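PDB 3VAS: putative adenosine kinase from Schistosoma mansoni, which probably catalyses the ATP-dependent phosphorylation of adenosine to AMP, as an adenosine kinase of the ribokinase (pfkB) family. Local coordinates for residues S174-A179 with A200-E205; T191-M196 with V227-S232; E245-V250 with A262-D267; L279-R284 with A324-D329; H300-E305 with T338-A343. All blocks are in the same frame, centred on the assembly; numbering follows the deposited sequence.

Interaction 1. Residues S174-A179 with A200-E205; sequences SLVEKA and AKHSLE
The imidazole of His202 reaches out of helix 189-205 and lays its outer atoms against one turn of helix 170-178, at Val176 and Glu177. Its CG lies anti to the backbone N (chi1 169°), which carries the ring straight across the gap between the two helices. Val176 is directed at the other helix, and its side chain lies alongside the histidine, pointing the other way, with Val176 CG1 3.9 Å from His202 CD2. Glu177 instead crosses the histidine at about a right angle. Its contact is made by the aliphatic part of the chain, Glu177 CG to His202 CE1 at 4.1 Å, with the carboxylate plane turned 45° from the ring. Between these two side chains His202 NE2 faces backbone, 3.8 Å from Val176 O, too long for a bond. NE2 is instead hydrogen-bonded to Lys208, whose NZ also binds the carbonyls of Glu177 and Ala179, and Trp173 meets the imidazole edge-to-face. Tyr182 of strand 181-185 touches His202 and hydrogen-bonds through its OH to Val176 O. The two helices flank that strand in sequence, and these segments meet through the His202 ring, within the alternating strands and helices of the ribokinase fold.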
# COMPACT_ATOMS: atom_id res chain seq x y z
N SER A 174 15.82 -15.92 1.10
CA SER A 174 16.90 -15.47 0.22
C SER A 174 16.48 -14.26 -0.63
O SER A 174 17.33 -13.47 -1.04
CB SER A 174 17.41 -16.60 -0.67
OG SER A 174 16.47 -16.92 -1.68
N LEU A 175 15.18 -14.11 -0.88
CA LEU A 175 14.67 -12.91 -1.56
C LEU A 175 14.78 -11.69 -0.64
O LEU A 175 14.99 -10.57 -1.11
CB LEU A 175 13.22 -13.11 -2.00
CG LEU A 175 12.94 -14.21 -3.02
CD1 LEU A 175 11.45 -14.29 -3.31
CD2 LEU A 175 13.72 -13.96 -4.31
N VAL A 176 14.64 -11.91 0.66
CA VAL A 176 14.76 -10.83 1.63
C VAL A 176 16.22 -10.41 1.77
O VAL A 176 16.53 -9.22 1.81
CB VAL A 176 14.20 -11.23 3.01
CG1 VAL A 176 14.43 -10.11 4.03
CG2 VAL A 176 12.73 -11.58 2.92
N GLU A 177 17.10 -11.40 1.83
CA GLU A 177 18.53 -11.14 2.00
C GLU A 177 19.15 -10.36 0.83
O GLU A 177 20.00 -9.51 1.04
CB GLU A 177 19.29 -12.45 2.27
CG GLU A 177 19.21 -12.92 3.72
CD GLU A 177 19.77 -14.33 3.93
OE1 GLU A 177 20.16 -14.64 5.08
OE2 GLU A 177 19.81 -15.12 2.96
N LYS A 178 18.69 -10.64 -0.39
CA LYS A 178 19.25 -10.00 -1.57
C LYS A 178 18.65 -8.61 -1.84
O LYS A 178 19.20 -7.83 -2.63
CB LYS A 178 19.08 -10.88 -2.81
CG LYS A 178 17.63 -11.08 -3.23
CD LYS A 178 17.52 -11.56 -4.66
CE LYS A 178 18.15 -12.92 -4.85
NZ LYS A 178 18.24 -13.28 -6.29
N ALA A 179 17.53 -8.30 -1.20
CA ALA A 179 16.89 -7.00 -1.39
C ALA A 179 17.63 -5.89 -0.66
O ALA A 179 18.22 -6.12 0.40
CB ALA A 179 15.44 -7.04 -0.94
N ALA A 200 11.68 -6.01 8.96
CA ALA A 200 12.04 -4.65 9.37
C ALA A 200 13.34 -4.62 10.19
O ALA A 200 14.19 -3.76 9.98
CB ALA A 200 10.90 -4.01 10.14
N LYS A 201 13.48 -5.57 11.11
CA LYS A 201 14.70 -5.67 11.91
C LYS A 201 15.90 -6.03 11.04
O LYS A 201 17.00 -5.51 11.25
CB LYS A 201 14.53 -6.70 13.03
CG LYS A 201 13.53 -6.28 14.09
CD LYS A 201 13.33 -7.37 15.12
CE LYS A 201 12.31 -6.93 16.16
NZ LYS A 201 11.94 -8.05 17.07
N HIS A 202 15.70 -6.92 10.08
CA HIS A 202 16.76 -7.29 9.14
C HIS A 202 17.23 -6.07 8.36
O HIS A 202 18.43 -5.86 8.18
CB HIS A 202 16.28 -8.38 8.18
CG HIS A 202 17.22 -8.62 7.03
ND1 HIS A 202 18.28 -9.50 7.10
CD2 HIS A 202 17.26 -8.08 5.79
CE1 HIS A 202 18.93 -9.49 5.95
NE2 HIS A 202 18.33 -8.64 5.13
N SER A 203 16.29 -5.25 7.90
CA SER A 203 16.61 -4.04 7.16
C SER A 203 17.47 -3.07 7.98
O SER A 203 18.53 -2.64 7.53
CB SER A 203 15.33 -3.33 6.69
OG SER A 203 15.63 -2.11 6.02
N LEU A 204 17.01 -2.75 9.19
CA LEU A 204 17.72 -1.79 10.03
C LEU A 204 19.13 -2.26 10.40
O LEU A 204 20.09 -1.49 10.36
CB LEU A 204 16.92 -1.48 11.30
CG LEU A 204 17.38 -0.20 12.01
CD1 LEU A 204 17.05 1.00 11.15
CD2 LEU A 204 16.73 -0.07 13.39
N GLU A 205 19.25 -3.54 10.76
CA GLU A 205 20.55 -4.09 11.15
C GLU A 205 21.52 -4.11 9.97
O GLU A 205 22.73 -4.05 10.17
CB GLU A 205 20.40 -5.48 11.78
CG GLU A 205 20.13 -6.61 10.80
CD GLU A 205 19.99 -7.96 11.49
OE1 GLU A 205 20.35 -8.99 10.87
OE2 GLU A 205 19.52 -8.00 12.64

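Interaction 2. Residues T191-M196 with V227-S232; sequences TCYEGM and VDEMIS
An exceptionally short hydrogen bond spans this helix pair, from Tyr193 OH to Glu229 OE1, refined at 2.4 Å. The exact length is doubtful at this resolution, but the pairing itself is plain, and the carboxylate oxygen lies at the edge of the phenol, near the ring plane. The phenol and carboxylate planes are 36° apart, and the two side chains cross obliquely. Tyr193 spans the gap because its ring swings away from its own backbone N and out towards the second helix, while Glu229 meets it with an extended chain.

Next to this polar link lies a sulfur-rich apolar contact. Met230, bent at both chi2 and chi3, curls beside the tyrosine and runs past it in the opposite sense, its SD 3.8 Å from Tyr193 CE1. The same sulfur is 4.9 Å from the ring centroid, 62° off the normal, an oblique Met-aromatic contact. One turn beyond Tyr193, Met196 brings its terminal methyl to that of Met230, CE to CE at 3.6 Å. Phe212 of strand 209-213 touches both methionines, so this layer rests directly on the sheet.

The short helical segments run in nearly the same direction, 25° apart, with axes 11.8 Å from each other. That spacing leaves room for long side chains to fill the interface. Near-parallel helices on one face of a parallel sheet, here flanking strand 209-213 in sequence, are characteristic of the beta-alpha-beta crossovers of the ribokinase fold.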
# COMPACT_ATOMS: atom_id res chain seq x y z
N THR A 191 -2.32 -9.29 9.17
CA THR A 191 -2.19 -10.63 8.62
C THR A 191 -0.92 -11.35 9.06
O THR A 191 -0.95 -12.55 9.34
CB THR A 191 -2.26 -10.62 7.07
OG1 THR A 191 -1.30 -9.70 6.55
CG2 THR A 191 -3.66 -10.22 6.60
N CYS A 192 0.20 -10.63 9.13
CA CYS A 192 1.46 -11.26 9.50
C CYS A 192 2.45 -10.27 10.10
O CYS A 192 3.51 -10.01 9.54
CB CYS A 192 2.09 -11.93 8.28
SG CYS A 192 3.48 -12.99 8.67
N TYR A 193 2.09 -9.72 11.26
CA TYR A 193 2.95 -8.75 11.91
C TYR A 193 4.33 -9.31 12.23
O TYR A 193 5.34 -8.62 12.11
CB TYR A 193 2.30 -8.20 13.18
CG TYR A 193 3.11 -7.09 13.78
CD1 TYR A 193 3.33 -5.91 13.07
CD2 TYR A 193 3.69 -7.21 15.04
CE1 TYR A 193 4.09 -4.89 13.60
CE2 TYR A 193 4.44 -6.20 15.58
CZ TYR A 193 4.64 -5.04 14.86
OH TYR A 193 5.39 -4.02 15.39
N GLU A 194 4.37 -10.58 12.62
CA GLU A 194 5.62 -11.25 12.97
C GLU A 194 6.62 -11.25 11.81
O GLU A 194 7.81 -11.00 12.00
CB GLU A 194 5.34 -12.69 13.46
CG GLU A 194 4.39 -13.50 12.55
CD GLU A 194 4.30 -14.97 12.94
OE1 GLU A 194 4.67 -15.32 14.09
OE2 GLU A 194 3.85 -15.79 12.10
N GLY A 195 6.13 -11.53 10.60
CA GLY A 195 6.98 -11.53 9.42
C GLY A 195 7.47 -10.13 9.06
O GLY A 195 8.65 -9.93 8.78
N MET A 196 6.56 -9.16 9.07
CA MET A 196 6.96 -7.81 8.69
C MET A 196 7.91 -7.21 9.72
O MET A 196 8.80 -6.44 9.37
CB MET A 196 5.75 -6.92 8.41
CG MET A 196 4.91 -6.58 9.61
SD MET A 196 3.37 -5.77 9.12
CE MET A 196 3.96 -4.21 8.50
N VAL A 227 1.93 0.16 14.55
CA VAL A 227 2.29 1.24 13.62
C VAL A 227 3.55 1.96 14.11
O VAL A 227 4.49 2.19 13.35
CB VAL A 227 1.15 2.26 13.42
CG1 VAL A 227 1.63 3.47 12.62
CG2 VAL A 227 -0.06 1.60 12.74
N ASP A 228 3.58 2.30 15.40
CA ASP A 228 4.71 3.02 15.95
C ASP A 228 5.96 2.16 15.98
O ASP A 228 7.07 2.66 15.81
CB ASP A 228 4.40 3.56 17.35
CG ASP A 228 3.55 4.81 17.31
OD1 ASP A 228 3.42 5.41 16.22
OD2 ASP A 228 3.02 5.20 18.37
N GLU A 229 5.79 0.86 16.20
CA GLU A 229 6.95 -0.02 16.18
C GLU A 229 7.53 -0.10 14.77
O GLU A 229 8.75 -0.03 14.59
CB GLU A 229 6.61 -1.42 16.70
CG GLU A 229 7.82 -2.33 16.76
CD GLU A 229 7.60 -3.57 17.61
OE1 GLU A 229 6.50 -4.16 17.56
OE2 GLU A 229 8.55 -3.96 18.33
N MET A 230 6.66 -0.22 13.77
CA MET A 230 7.10 -0.24 12.37
C MET A 230 7.81 1.05 11.97
O MET A 230 8.86 1.01 11.32
CB MET A 230 5.92 -0.53 11.44
CG MET A 230 5.36 -1.94 11.56
SD MET A 230 6.62 -3.21 11.36
CE MET A 230 7.10 -2.94 9.67
N ILE A 231 7.25 2.19 12.36
CA ILE A 231 7.88 3.48 12.08
C ILE A 231 9.31 3.50 12.60
O ILE A 231 10.21 4.04 11.94
CB ILE A 231 7.06 4.65 12.67
CG1 ILE A 231 5.72 4.79 11.93
CG2 ILE A 231 7.84 5.95 12.58
CD1 ILE A 231 4.83 5.89 12.48
N SER A 232 9.55 2.86 13.74
CA SER A 232 10.88 2.88 14.35
C SER A 232 11.94 2.10 13.56
O SER A 232 13.14 2.20 13.86
CB SER A 232 10.84 2.46 15.84
OG SER A 232 10.71 1.05 15.99

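Interaction 3. Residues E245-V250 with A262-D267; sequences EAYGEV and ARYIAD
Helices 241-250 and 257-267 approach each other near Tyr247 and Ile265, whose CA atoms are 9.4 Å apart, a separation bridged by side chains. The phenol of Tyr247 does most of the bridging. A first torsion close to 180° (chi1 -177°) extends its ring across to the second helix, where Ile265 covers one face. Ile265 CD1 is centred over that face, 4.0 Å from the ring centroid and only 6° off the normal, in a CH-pi contact, and Ile265 CG1 lies 3.7 Å from Tyr247 CZ.

Both helices belong to the connection between the parallel strands 236-240 and 279-284, the kind of helical crossover from which the alpha/beta core of the ribokinase fold is built. Tyr247 lies between the two helices, and it also touches Val227 and Ile231 of the neighbouring helix 224-231.

Tyr264 meets the same phenol at its rim. The two tyrosines cross at about a right angle, yet each comes to the other at the edge and near the plane: Tyr264 CD2 is 3.7 Å from Tyr247 CE2, while Tyr247 OH is 3.4 Å from Tyr264 CE2. That hydroxyl takes its polar partner outside the pair, in a hydrogen bond with Asp228 OD1. The imidazole of His251 stacks on Tyr247 and also touches the ring of Tyr264.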
# COMPACT_ATOMS: atom_id res chain seq x y z
N GLU A 245 -4.43 12.47 10.38
CA GLU A 245 -5.41 12.98 11.33
C GLU A 245 -5.72 11.95 12.41
O GLU A 245 -5.74 12.27 13.60
CB GLU A 245 -6.70 13.38 10.60
CG GLU A 245 -7.49 14.47 11.29
CD GLU A 245 -7.13 15.86 10.80
OE1 GLU A 245 -7.05 16.04 9.56
OE2 GLU A 245 -6.92 16.76 11.64
N ALA A 246 -5.96 10.71 12.01
CA ALA A 246 -6.27 9.66 12.97
C ALA A 246 -5.05 9.35 13.83
O ALA A 246 -5.18 9.13 15.04
CB ALA A 246 -6.75 8.41 12.25
N TYR A 247 -3.87 9.34 13.22
CA TYR A 247 -2.63 9.11 13.96
C TYR A 247 -2.42 10.21 14.99
O TYR A 247 -2.09 9.94 16.16
CB TYR A 247 -1.44 9.08 13.00
CG TYR A 247 -0.11 8.78 13.66
CD1 TYR A 247 0.43 7.50 13.62
CD2 TYR A 247 0.62 9.78 14.30
CE1 TYR A 247 1.65 7.22 14.21
CE2 TYR A 247 1.83 9.50 14.91
CZ TYR A 247 2.34 8.22 14.85
OH TYR A 247 3.55 7.94 15.45
N GLY A 248 -2.62 11.45 14.56
CA GLY A 248 -2.43 12.60 15.42
C GLY A 248 -3.34 12.58 16.63
O GLY A 248 -2.88 12.80 17.75
N GLU A 249 -4.62 12.32 16.40
CA GLU A 249 -5.59 12.28 17.49
C GLU A 249 -5.21 11.24 18.55
O GLU A 249 -5.23 11.53 19.75
CB GLU A 249 -7.00 11.99 16.96
CG GLU A 249 -8.02 11.81 18.09
CD GLU A 249 -9.42 11.53 17.59
OE1 GLU A 249 -10.36 11.56 18.41
OE2 GLU A 249 -9.59 11.29 16.37
N VAL A 250 -4.87 10.04 18.09
CA VAL A 250 -4.48 8.96 18.99
C VAL A 250 -3.25 9.34 19.83
O VAL A 250 -3.08 8.85 20.94
CB VAL A 250 -4.24 7.65 18.21
CG1 VAL A 250 -3.74 6.55 19.13
CG2 VAL A 250 -5.52 7.21 17.53
N ALA A 262 3.35 14.81 10.97
CA ALA A 262 4.51 14.67 10.09
C ALA A 262 5.80 14.85 10.88
O ALA A 262 6.74 14.07 10.73
CB ALA A 262 4.43 15.66 8.94
N ARG A 263 5.83 15.88 11.72
CA ARG A 263 6.97 16.17 12.59
C ARG A 263 7.19 15.04 13.59
O ARG A 263 8.32 14.57 13.78
CB ARG A 263 6.74 17.50 13.31
CG ARG A 263 7.73 17.85 14.41
CD ARG A 263 9.16 17.87 13.92
NE ARG A 263 9.32 18.58 12.66
CZ ARG A 263 10.15 18.20 11.69
NH1 ARG A 263 10.90 17.12 11.83
NH2 ARG A 263 10.22 18.91 10.57
N TYR A 264 6.11 14.59 14.22
CA TYR A 264 6.19 13.54 15.23
C TYR A 264 6.73 12.23 14.66
O TYR A 264 7.62 11.62 15.25
CB TYR A 264 4.81 13.32 15.86
CG TYR A 264 4.80 12.33 17.01
CD1 TYR A 264 4.94 12.77 18.32
CD2 TYR A 264 4.64 10.97 16.78
CE1 TYR A 264 4.92 11.87 19.38
CE2 TYR A 264 4.62 10.07 17.82
CZ TYR A 264 4.76 10.52 19.12
OH TYR A 264 4.74 9.62 20.16
N ILE A 265 6.20 11.81 13.52
CA ILE A 265 6.62 10.56 12.89
C ILE A 265 8.08 10.63 12.45
O ILE A 265 8.84 9.68 12.62
CB ILE A 265 5.72 10.20 11.69
CG1 ILE A 265 4.31 9.85 12.18
CG2 ILE A 265 6.31 9.03 10.90
CD1 ILE A 265 3.39 9.37 11.07
N ALA A 266 8.47 11.77 11.89
CA ALA A 266 9.85 11.99 11.45
C ALA A 266 10.84 11.91 12.60
O ALA A 266 11.97 11.46 12.43
CB ALA A 266 9.97 13.33 10.73
N ASP A 267 10.42 12.36 13.78
CA ASP A 267 11.33 12.48 14.92
C ASP A 267 11.35 11.28 15.86
O ASP A 267 12.16 11.24 16.78
CB ASP A 267 11.03 13.75 15.72
CG ASP A 267 11.34 15.02 14.96
OD1 ASP A 267 11.92 14.93 13.85
OD2 ASP A 267 11.03 16.11 15.47

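Interaction 4. Residues L279-R284 with A324-D329; sequences LVIITR and AGFIAD
Strand 279-284 and the helical segment 324-329 face each other across a hydrophobic layer, with the CA atoms of Ile281 and Phe326 10.1 Å apart. This is helix-on-sheet packing in the alpha/beta core of the ribokinase fold. The strand alternates in the usual way: Leu279 and Ile281 are directed at helix 318-330, whereas Val280 and Ile282 touch helix 257-267. Thus the strand is sandwiched between two helical layers. Helix 318-330 begins within an Asn-Gly-Ala-Gly-Asp sequence that, as in relatives of this family, probably shapes the anion-binding end of the active site. The contact described here lies farther along that helix.

One aromatic side chain carries the helix's share. Phe326 turns its ring to the side opposite its backbone N (chi1 -177°), onto the sheet, where it meets two aliphatic branches. Ile281 lies over a face of that ring. Its CD1 is in CH-pi contact 3.8 Å from the Phe326 centroid, 15° off the normal and shifted somewhat to the rim. Leu279 comes from the opposite direction to the phenylalanine and meets the far end of the ring obliquely. Ser339 and Ala343 of helix 336-351 also touch Phe326, and Tyr330, one turn later, meets it with ring planes about 20° apart. At the tip of the ring, Leu279 CD2 approaches Phe326 CZ to 3.7 Å, while Ile281 CD1 stands 3.7 Å from Phe326 CE1.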
# COMPACT_ATOMS: atom_id res chain seq x y z
N LEU A 279 12.42 9.89 6.34
CA LEU A 279 11.64 10.76 5.47
C LEU A 279 10.14 10.48 5.62
O LEU A 279 9.72 9.33 5.60
CB LEU A 279 12.07 10.57 4.02
CG LEU A 279 11.36 11.42 2.97
CD1 LEU A 279 11.64 12.89 3.22
CD2 LEU A 279 11.78 11.01 1.56
N VAL A 280 9.35 11.53 5.78
CA VAL A 280 7.90 11.38 5.91
C VAL A 280 7.19 12.18 4.82
O VAL A 280 7.49 13.34 4.59
CB VAL A 280 7.41 11.83 7.31
CG1 VAL A 280 5.92 11.61 7.46
CG2 VAL A 280 8.18 11.08 8.40
N ILE A 281 6.25 11.53 4.14
CA ILE A 281 5.52 12.16 3.05
C ILE A 281 4.02 11.97 3.26
O ILE A 281 3.54 10.84 3.30
CB ILE A 281 5.91 11.56 1.68
CG1 ILE A 281 7.42 11.67 1.45
CG2 ILE A 281 5.12 12.21 0.54
CD1 ILE A 281 7.91 11.01 0.18
N ILE A 282 3.30 13.07 3.40
CA ILE A 282 1.87 13.01 3.63
C ILE A 282 1.12 13.63 2.46
O ILE A 282 1.20 14.84 2.24
CB ILE A 282 1.47 13.75 4.93
CG1 ILE A 282 2.25 13.19 6.13
CG2 ILE A 282 -0.03 13.67 5.17
CD1 ILE A 282 2.04 11.71 6.35
N THR A 283 0.40 12.81 1.70
CA THR A 283 -0.37 13.33 0.58
C THR A 283 -1.69 13.92 1.06
O THR A 283 -2.20 13.54 2.12
CB THR A 283 -0.60 12.25 -0.50
OG1 THR A 283 -1.26 11.12 0.08
CG2 THR A 283 0.73 11.80 -1.11
N ARG A 284 -2.25 14.86 0.30
CA ARG A 284 -3.44 15.59 0.72
C ARG A 284 -4.42 15.81 -0.44
O ARG A 284 -5.00 16.89 -0.58
CB ARG A 284 -3.05 16.94 1.34
CG ARG A 284 -2.27 16.84 2.64
CD ARG A 284 -1.89 18.20 3.22
NE ARG A 284 -3.05 19.07 3.40
CZ ARG A 284 -3.22 20.24 2.78
NH1 ARG A 284 -2.30 20.70 1.93
NH2 ARG A 284 -4.31 20.97 3.02
N ALA A 324 4.83 3.85 -5.37
CA ALA A 324 5.61 3.21 -6.43
C ALA A 324 6.42 4.23 -7.23
O ALA A 324 7.62 4.06 -7.43
CB ALA A 324 4.70 2.42 -7.36
N GLY A 325 5.74 5.28 -7.69
CA GLY A 325 6.36 6.31 -8.49
C GLY A 325 7.50 6.98 -7.75
O GLY A 325 8.56 7.24 -8.32
N PHE A 326 7.30 7.26 -6.46
CA PHE A 326 8.36 7.87 -5.66
C PHE A 326 9.56 6.95 -5.52
O PHE A 326 10.69 7.35 -5.81
CB PHE A 326 7.87 8.28 -4.26
CG PHE A 326 8.93 8.97 -3.45
CD1 PHE A 326 9.10 10.35 -3.54
CD2 PHE A 326 9.78 8.25 -2.61
CE1 PHE A 326 10.09 10.99 -2.81
CE2 PHE A 326 10.76 8.89 -1.88
CZ PHE A 326 10.92 10.26 -1.98
N ILE A 327 9.32 5.73 -5.04
CA ILE A 327 10.39 4.80 -4.73
C ILE A 327 11.22 4.41 -5.96
O ILE A 327 12.45 4.40 -5.89
CB ILE A 327 9.84 3.54 -4.04
CG1 ILE A 327 9.24 3.91 -2.68
CG2 ILE A 327 10.93 2.48 -3.88
CD1 ILE A 327 8.43 2.80 -2.05
N ALA A 328 10.55 4.12 -7.07
CA ALA A 328 11.22 3.71 -8.30
C ALA A 328 12.27 4.72 -8.73
O ALA A 328 13.33 4.35 -9.22
CB ALA A 328 10.21 3.48 -9.42
N ASP A 329 11.96 6.00 -8.54
CA ASP A 329 12.88 7.07 -8.92
C ASP A 329 13.92 7.31 -7.83
O ASP A 329 15.10 7.45 -8.11
CB ASP A 329 12.13 8.36 -9.25
CG ASP A 329 11.92 8.55 -10.74
OD1 ASP A 329 11.76 7.54 -11.46
OD2 ASP A 329 11.94 9.71 -11.21

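Interaction 5. Residues H300-E305 with T338-A343; sequences HQFMVE and TSLHAA
Phe302 extends its ring trans to the main-chain N, projecting it from its strand towards helix 336-351, while Leu340 and His341 both place CG anti to the carbonyl carbon. With chi1 at -69° for the leucine and -83° for the histidine, these two consecutive helix residues receive the phenyl group from different sides, one at a face and the other at an edge.

Leu340 is directed at the strand and slides past the phenylalanine from the helix side, spreading along one face of the ring. Its CB makes a CH-pi contact 3.8 Å from the Phe302 centroid, set a little to the rim. Further out on the leucine, CD1 rests 3.6 Å from Phe302 CD1. The backbones come close here too, the CA atoms of Phe302 and Leu340 being 8.1 Å apart.

Strand 300-302 pairs antiparallel with strand 287-293 at the margin of the ribokinase-type core, and Phe302 joins this margin to helix 336-351. Ile337 and Val344 of the same helix also touch Phe302, enlarging its apolar pocket.

His341 completes a T-shaped (edge-to-face) pair, in which the phenyl group presents its edge to the imidazole face. Ring centroids are 4.8 Å apart and the planes are inclined at 72°. Phe302 CZ is poised over the middle of the imidazole, 3.5 Å from His341 CE1. His341 ND1 also makes a weak hydrogen bond with Ile337 O, one turn back.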
# COMPACT_ATOMS: atom_id res chain seq x y z
N HIS A 300 7.68 21.05 4.32
CA HIS A 300 7.53 21.65 3.00
C HIS A 300 6.23 21.24 2.31
O HIS A 300 5.79 20.10 2.42
CB HIS A 300 8.70 21.26 2.09
CG HIS A 300 10.04 21.49 2.71
ND1 HIS A 300 10.56 22.75 2.91
CD2 HIS A 300 10.97 20.62 3.17
CE1 HIS A 300 11.75 22.65 3.47
NE2 HIS A 300 12.03 21.37 3.64
N GLN A 301 5.62 22.18 1.60
CA GLN A 301 4.51 21.89 0.71
C GLN A 301 5.04 21.62 -0.69
O GLN A 301 6.02 22.22 -1.12
CB GLN A 301 3.55 23.07 0.63
CG GLN A 301 2.95 23.54 1.92
CD GLN A 301 2.11 24.79 1.72
OE1 GLN A 301 0.96 24.72 1.28
NE2 GLN A 301 2.69 25.94 2.03
N PHE A 302 4.37 20.72 -1.41
CA PHE A 302 4.71 20.44 -2.79
C PHE A 302 3.42 20.52 -3.59
O PHE A 302 2.50 19.74 -3.37
CB PHE A 302 5.34 19.06 -2.91
CG PHE A 302 5.70 18.65 -4.32
CD1 PHE A 302 6.92 18.99 -4.87
CD2 PHE A 302 4.81 17.90 -5.08
CE1 PHE A 302 7.25 18.61 -6.15
CE2 PHE A 302 5.14 17.51 -6.37
CZ PHE A 302 6.36 17.86 -6.91
N MET A 303 3.34 21.49 -4.50
CA MET A 303 2.13 21.71 -5.27
C MET A 303 1.84 20.53 -6.20
O MET A 303 2.76 19.94 -6.76
CB MET A 303 2.22 23.00 -6.07
CG MET A 303 0.87 23.52 -6.54
SD MET A 303 0.41 25.05 -5.72
CE MET A 303 1.70 26.14 -6.31
N VAL A 304 0.56 20.21 -6.35
CA VAL A 304 0.14 19.05 -7.13
C VAL A 304 -0.74 19.48 -8.31
O VAL A 304 -1.58 20.37 -8.17
CB VAL A 304 -0.59 18.02 -6.22
CG1 VAL A 304 -1.46 17.07 -7.04
CG2 VAL A 304 0.42 17.24 -5.38
N GLU A 305 -0.52 18.85 -9.46
CA GLU A 305 -1.29 19.15 -10.67
C GLU A 305 -2.80 19.06 -10.45
O GLU A 305 -3.32 18.03 -10.02
CB GLU A 305 -0.87 18.20 -11.81
N THR A 338 12.43 15.70 -7.88
CA THR A 338 12.25 14.89 -9.08
C THR A 338 11.42 13.65 -8.76
O THR A 338 10.52 13.28 -9.51
CB THR A 338 13.62 14.48 -9.67
OG1 THR A 338 14.34 15.65 -10.07
CG2 THR A 338 13.44 13.55 -10.88
N SER A 339 11.71 13.02 -7.63
CA SER A 339 11.00 11.81 -7.21
C SER A 339 9.53 12.09 -6.88
O SER A 339 8.66 11.28 -7.19
CB SER A 339 11.70 11.16 -6.01
OG SER A 339 12.99 10.70 -6.35
N LEU A 340 9.27 13.25 -6.26
CA LEU A 340 7.90 13.66 -5.97
C LEU A 340 7.08 13.84 -7.25
O LEU A 340 5.92 13.43 -7.30
CB LEU A 340 7.87 14.94 -5.13
CG LEU A 340 8.36 14.83 -3.69
CD1 LEU A 340 8.26 16.18 -2.99
CD2 LEU A 340 7.56 13.76 -2.93
N HIS A 341 7.68 14.45 -8.26
CA HIS A 341 7.03 14.57 -9.56
C HIS A 341 6.76 13.20 -10.19
O HIS A 341 5.73 12.99 -10.83
CB HIS A 341 7.86 15.42 -10.52
CG HIS A 341 7.65 16.89 -10.34
ND1 HIS A 341 8.59 17.72 -9.77
CD2 HIS A 341 6.59 17.68 -10.65
CE1 HIS A 341 8.13 18.95 -9.74
NE2 HIS A 341 6.92 18.96 -10.26
N ALA A 342 7.69 12.27 -10.00
CA ALA A 342 7.52 10.92 -10.51
C ALA A 342 6.39 10.21 -9.77
O ALA A 342 5.67 9.39 -10.34
CB ALA A 342 8.81 10.13 -10.38
N ALA A 343 6.23 10.55 -8.49
CA ALA A 343 5.18 9.95 -7.67
C ALA A 343 3.81 10.45 -8.10
O ALA A 343 2.86 9.67 -8.23
CB ALA A 343 5.43 10.25 -6.19

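Overall arrangement
The five contacts form a chain of neighbours across the alpha/beta core. Interactions 1 and 2 share helix 189-205 and touch where Ala200 CB is 4.0 Å from Met230 CE. Interaction 2 meets interaction 3 where Ile231 CD1 packs 3.8 Å from Ile265 CG2. Val280 CG2, 3.7 Å from Ile265 CG2, carries packing on from interaction 3 to interaction 4 on the other side of strand 279-284. Interactions 4 and 5 lie about 9 Å apart between centres, with Phe326 CE1 3.6 Å from Ser339 CB, whereas interactions 1 and 5 are about 29 Å apart between centres. Bound adenosine is about 10 Å from the side chain of Met196 in interaction 2.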